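Local coordinates for proximal thread matrix protein 1 (Mytilus galloprovincialis, PDB 4CN9) that probably binds collagen in the matrix of the mussel byssus, and binds zinc, including at the MIDAS motif of its first von Willebrand factor A domain, at residues A[259-263]-A[330-336]; A[335-340]-A[369-374]. The contacts are given in a common frame with arbitrary orientation. Numbering follows the deposited sequence.

Overall arrangement
Both contacts lie in the second von Willebrand factor A domain, with centres 9 Å apart. The chain leaves central strand 253-260 at its C-terminal end. Contact 1 closes a 66-residue excursion through helix 272-285, strands 295-302 and 306-310 and helix 318-327 by bringing 330-336 back against 259-263. Contact 2 follows in series: from 335-340 the chain runs along helix 338-349 and strand 362-369, after which the segment 369-374 returns to that helix's N-terminal end. The loops neither nest nor cross; Q335 and T336 belong to both contacts. A probable hydrogen bond of 2.9 Å between D260 OD2 and D370 N joins the outer segments, so three loops converge above the C-terminal ends of two adjacent parallel strands.

Contact 1 (A[259-263]-A[330-336]); sequences FDASS and PSIIGQT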
loop_
_atom_site.group_PDB
_atom_site.type_symbol
_atom_site.label_atom_id
_atom_site.label_comp_id
_atom_site.label_asym_id
_atom_site.label_seq_id
_atom_site.Cartn_x
_atom_site.Cartn_y
_atom_site.Cartn_z
ATOM N N PHE A 259 15.842 9.611 -10.610
ATOM C CA PHE A 259 17.091 9.384 -9.901
ATOM C C PHE A 259 18.097 10.532 -9.813
ATOM O O PHE A 259 18.156 11.430 -10.651
ATOM C CB PHE A 259 17.774 8.115 -10.391
ATOM C CG PHE A 259 18.319 8.176 -11.775
ATOM C CD1 PHE A 259 19.627 8.602 -12.006
ATOM C CD2 PHE A 259 17.572 7.710 -12.853
ATOM C CE1 PHE A 259 20.153 8.622 -13.295
ATOM C CE2 PHE A 259 18.092 7.722 -14.143
ATOM C CZ PHE A 259 19.384 8.177 -14.368
ATOM N N ASP A 260 18.860 10.437 -8.729
ATOM C CA ASP A 260 19.880 11.365 -8.304
ATOM C C ASP A 260 20.993 11.417 -9.340
ATOM O O ASP A 260 21.537 10.383 -9.730
ATOM C CB ASP A 260 20.397 10.837 -6.961
ATOM C CG ASP A 260 21.421 11.721 -6.302
ATOM O OD1 ASP A 260 21.912 12.702 -6.905
ATOM O OD2 ASP A 260 21.738 11.398 -5.128
ATOM N N ALA A 261 21.307 12.625 -9.800
ATOM C CA ALA A 261 22.407 12.830 -10.747
ATOM C C ALA A 261 23.399 13.867 -10.230
ATOM O O ALA A 261 24.152 14.457 -11.004
ATOM C CB ALA A 261 21.872 13.236 -12.118
ATOM N N SER A 262 23.388 14.062 -8.915
ATOM C CA SER A 262 24.322 14.933 -8.205
ATOM C C SER A 262 25.780 14.485 -8.325
ATOM O O SER A 262 26.076 13.302 -8.485
ATOM C CB SER A 262 23.951 14.954 -6.714
ATOM O OG SER A 262 25.020 15.461 -5.931
ATOM N N SER A 263 26.688 15.446 -8.223
ATOM C CA SER A 263 28.115 15.179 -8.310
ATOM C C SER A 263 28.567 14.368 -7.108
ATOM O O SER A 263 29.657 13.813 -7.100
ATOM C CB SER A 263 28.889 16.499 -8.343
ATOM O OG SER A 263 28.654 17.221 -7.148
ATOM N N PRO A 330 25.949 12.954 -15.271
ATOM C CA PRO A 330 25.690 13.561 -13.963
ATOM C C PRO A 330 25.961 15.057 -13.967
ATOM O O PRO A 330 26.662 15.564 -14.832
ATOM C CB PRO A 330 26.654 12.833 -13.034
ATOM C CG PRO A 330 27.764 12.349 -13.925
ATOM C CD PRO A 330 27.200 12.173 -15.300
ATOM N N SER A 331 25.387 15.753 -12.998
ATOM C CA SER A 331 25.596 17.175 -12.831
ATOM C C SER A 331 26.899 17.432 -12.081
ATOM O O SER A 331 27.417 16.554 -11.398
ATOM C CB SER A 331 24.418 17.760 -12.053
ATOM O OG SER A 331 24.604 19.134 -11.797
ATOM N N ILE A 332 27.428 18.642 -12.186
ATOM C CA ILE A 332 28.578 19.001 -11.364
ATOM C C ILE A 332 28.126 19.648 -10.045
ATOM O O ILE A 332 28.945 19.989 -9.200
ATOM C CB ILE A 332 29.579 19.907 -12.131
ATOM C CG1 ILE A 332 28.907 21.189 -12.617
ATOM C CG2 ILE A 332 30.156 19.151 -13.314
ATOM C CD1 ILE A 332 29.874 22.168 -13.256
ATOM N N ILE A 333 26.816 19.793 -9.869
ATOM C CA ILE A 333 26.259 20.353 -8.640
ATOM C C ILE A 333 25.984 19.246 -7.640
ATOM O O ILE A 333 25.458 18.193 -8.002
ATOM C CB ILE A 333 24.917 21.071 -8.901
ATOM C CG1 ILE A 333 25.027 21.992 -10.119
ATOM C CG2 ILE A 333 24.459 21.835 -7.656
ATOM C CD1 ILE A 333 26.013 23.118 -9.947
ATOM N N GLY A 334 26.334 19.486 -6.385
ATOM C CA GLY A 334 26.073 18.534 -5.321
ATOM C C GLY A 334 24.872 18.938 -4.478
ATOM O O GLY A 334 25.008 19.340 -3.328
ATOM N N GLN A 335 23.699 18.876 -5.096
ATOM C CA GLN A 335 22.425 19.040 -4.420
ATOM C C GLN A 335 21.555 17.893 -4.903
ATOM O O GLN A 335 21.855 17.273 -5.927
ATOM C CB GLN A 335 21.766 20.368 -4.792
ATOM C CG GLN A 335 22.353 21.585 -4.124
ATOM C CD GLN A 335 21.658 22.850 -4.573
ATOM O OE1 GLN A 335 20.416 22.921 -4.604
ATOM N NE2 GLN A 335 22.447 23.854 -4.953
ATOM N N THR A 336 20.478 17.615 -4.174
ATOM C CA THR A 336 19.535 16.567 -4.552
ATOM C C THR A 336 18.089 17.074 -4.395
ATOM O O THR A 336 17.514 17.042 -3.313
ATOM C CB THR A 336 19.730 15.268 -3.711
ATOM O OG1 THR A 336 20.069 15.602 -2.362
ATOM C CG2 THR A 336 20.847 14.407 -4.282
#
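Two backbone hydrogen bonds, of opposite direction, fix the loop after strand 253-260 against the 330-336 loop. S331 N donates to A261 O (2.7 Å, 164°), and S263 N to I333 O (3.0 Å, 169°). S263 OG to I332 O is weak at 3.5 Å. Each loop also satisfies an amide of its own: D260 OD1 accepts from S262 N at 2.8 Å in an Asx turn, and S331 OG from I333 N at 3.0 Å in an ST turn. Several polar ends have partners outside: D260 OD2 accepts from D370 N, S262 OG from S264 N (I333 O, at 3.5 Å, is only a weak, unsettled acceptor for its proton), Q335 OE1 from N374 ND2, and T336 OG1 donates to Q372 O. T336 CG2 packs 3.3 Å from D260 OD2. D260, S262 and S264 form the DxSxS pattern of a MIDAS, yet the zinc sites lie elsewhere. The chemistry implies a MIDAS-like framework held by protein hydrogen bonds, without a modelled metal.

Contact 2 (A[335-340]-A[369-374]); sequences QTAIGD and TDGQNN
A loop packed on the N-terminal end of a helix, this contact sits at the C-terminal ends of the central parallel strands, where 369-374 meets the start of helix 338-349. Q335 and T336 are extended (phi/psi -132/163° and -135/97°) and A337 centres an inverse gamma turn, its CA 5.3 Å from N374 CA. T369 ends in strand conformation (-142/149°), D370 turns (-116/12°), G371 to N373 are extended and N374 turns back (-87/-7°). T336 (chi1 p) donates OG1 to Q372 O at 2.8 Å; water 1 joins T336 N and Q372 O, 2.9 Å from each. N373 OD1 (chi1 t) accepts from G339 N at 2.9 Å, its ND2 donating to K377 O. N374 ND2 (chi1 p) donates to Q335 OE1 (3.1 Å) and D304 O. T336 CG2 lies 3.9 Å from D370 OD1; they occupy the MIDAS threonine and aspartate positions of vWA domains, with no metal modelled. T336, I338 and T369 touch F302 of strand 295-302; helix 404-410 flanks I338 through E406.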
loop_
_atom_site.group_PDB
_atom_site.type_symbol
_atom_site.label_atom_id
_atom_site.label_comp_id
_atom_site.label_asym_id
_atom_site.label_seq_id
_atom_site.Cartn_x
_atom_site.Cartn_y
_atom_site.Cartn_z
ATOM N N GLN A 335 23.699 18.876 -5.096
ATOM C CA GLN A 335 22.425 19.040 -4.420
ATOM C C GLN A 335 21.555 17.893 -4.903
ATOM O O GLN A 335 21.855 17.273 -5.927
ATOM C CB GLN A 335 21.766 20.368 -4.792
ATOM C CG GLN A 335 22.353 21.585 -4.124
ATOM C CD GLN A 335 21.658 22.850 -4.573
ATOM O OE1 GLN A 335 20.416 22.921 -4.604
ATOM N NE2 GLN A 335 22.447 23.854 -4.953
ATOM N N THR A 336 20.478 17.615 -4.174
ATOM C CA THR A 336 19.535 16.567 -4.552
ATOM C C THR A 336 18.089 17.074 -4.395
ATOM O O THR A 336 17.514 17.042 -3.313
ATOM C CB THR A 336 19.730 15.268 -3.711
ATOM O OG1 THR A 336 20.069 15.602 -2.362
ATOM C CG2 THR A 336 20.847 14.407 -4.282
ATOM N N ALA A 337 17.503 17.517 -5.493
ATOM C CA ALA A 337 16.147 18.044 -5.484
ATOM C C ALA A 337 15.132 16.925 -5.717
ATOM O O ALA A 337 14.559 16.808 -6.805
ATOM C CB ALA A 337 16.007 19.113 -6.547
ATOM N N ILE A 338 14.923 16.113 -4.687
ATOM C CA ILE A 338 13.977 14.989 -4.736
ATOM C C ILE A 338 12.593 15.515 -5.069
ATOM O O ILE A 338 11.884 14.932 -5.894
ATOM C CB ILE A 338 13.940 14.250 -3.383
ATOM C CG1 ILE A 338 15.312 13.667 -3.045
ATOM C CG2 ILE A 338 12.927 13.130 -3.381
ATOM C CD1 ILE A 338 15.438 13.236 -1.602
ATOM N N GLY A 339 12.211 16.629 -4.442
ATOM C CA GLY A 339 10.922 17.240 -4.716
ATOM C C GLY A 339 10.707 17.627 -6.168
ATOM O O GLY A 339 9.636 17.389 -6.749
ATOM N N ASP A 340 11.717 18.239 -6.763
ATOM C CA ASP A 340 11.638 18.652 -8.170
ATOM C C ASP A 340 11.521 17.439 -9.098
ATOM O O ASP A 340 10.766 17.465 -10.079
ATOM C CB ASP A 340 12.875 19.461 -8.543
ATOM C CG ASP A 340 12.860 20.858 -7.961
ATOM O OD1 ASP A 340 12.839 20.999 -6.714
ATOM O OD2 ASP A 340 12.873 21.817 -8.767
ATOM N N THR A 369 17.957 8.016 -4.315
ATOM C CA THR A 369 18.712 9.196 -3.875
ATOM C C THR A 369 19.848 8.857 -2.907
ATOM O O THR A 369 19.761 7.903 -2.125
ATOM C CB THR A 369 17.799 10.231 -3.189
ATOM O OG1 THR A 369 18.524 11.454 -2.990
ATOM C CG2 THR A 369 17.284 9.707 -1.850
ATOM N N ASP A 370 20.902 9.665 -2.973
ATOM C CA ASP A 370 22.018 9.594 -2.049
ATOM C C ASP A 370 22.131 10.882 -1.207
ATOM O O ASP A 370 23.120 11.086 -0.527
ATOM C CB ASP A 370 23.336 9.314 -2.805
ATOM C CG ASP A 370 24.104 10.597 -3.219
ATOM O OD1 ASP A 370 23.492 11.643 -3.565
ATOM O OD2 ASP A 370 25.362 10.541 -3.209
ATOM N N GLY A 371 21.107 11.729 -1.238
ATOM C CA GLY A 371 21.117 12.959 -0.460
ATOM C C GLY A 371 19.760 13.372 0.081
ATOM O O GLY A 371 18.738 12.800 -0.279
ATOM N N GLN A 372 19.746 14.397 0.927
ATOM C CA GLN A 372 18.484 14.902 1.458
ATOM C C GLN A 372 17.920 15.987 0.542
ATOM O O GLN A 372 18.653 16.616 -0.212
ATOM C CB GLN A 372 18.665 15.429 2.886
ATOM C CG GLN A 372 19.280 16.811 2.992
ATOM C CD GLN A 372 20.793 16.766 3.102
ATOM O OE1 GLN A 372 21.459 15.993 2.408
ATOM N NE2 GLN A 372 21.348 17.606 3.982
ATOM N N ASN A 373 16.613 16.199 0.593
ATOM C CA ASN A 373 15.981 17.185 -0.268
ATOM C C ASN A 373 16.529 18.597 -0.039
ATOM O O ASN A 373 16.851 18.971 1.098
ATOM C CB ASN A 373 14.463 17.212 -0.068
ATOM C CG ASN A 373 13.749 17.933 -1.210
ATOM O OD1 ASN A 373 13.996 17.650 -2.380
ATOM N ND2 ASN A 373 12.873 18.864 -0.877
ATOM N N ASN A 374 16.609 19.371 -1.119
ATOM C CA ASN A 374 17.112 20.749 -1.048
ATOM C C ASN A 374 16.032 21.762 -0.717
ATOM O O ASN A 374 16.318 22.956 -0.481
ATOM C CB ASN A 374 17.869 21.144 -2.332
ATOM C CG ASN A 374 16.972 21.243 -3.556
ATOM O OD1 ASN A 374 15.770 20.946 -3.515
ATOM N ND2 ASN A 374 17.555 21.694 -4.654
HETATM O O HOH W 1 20.076 18.829 -1.517
HETATM O O HOH W 2 13.272 19.818 -4.407
#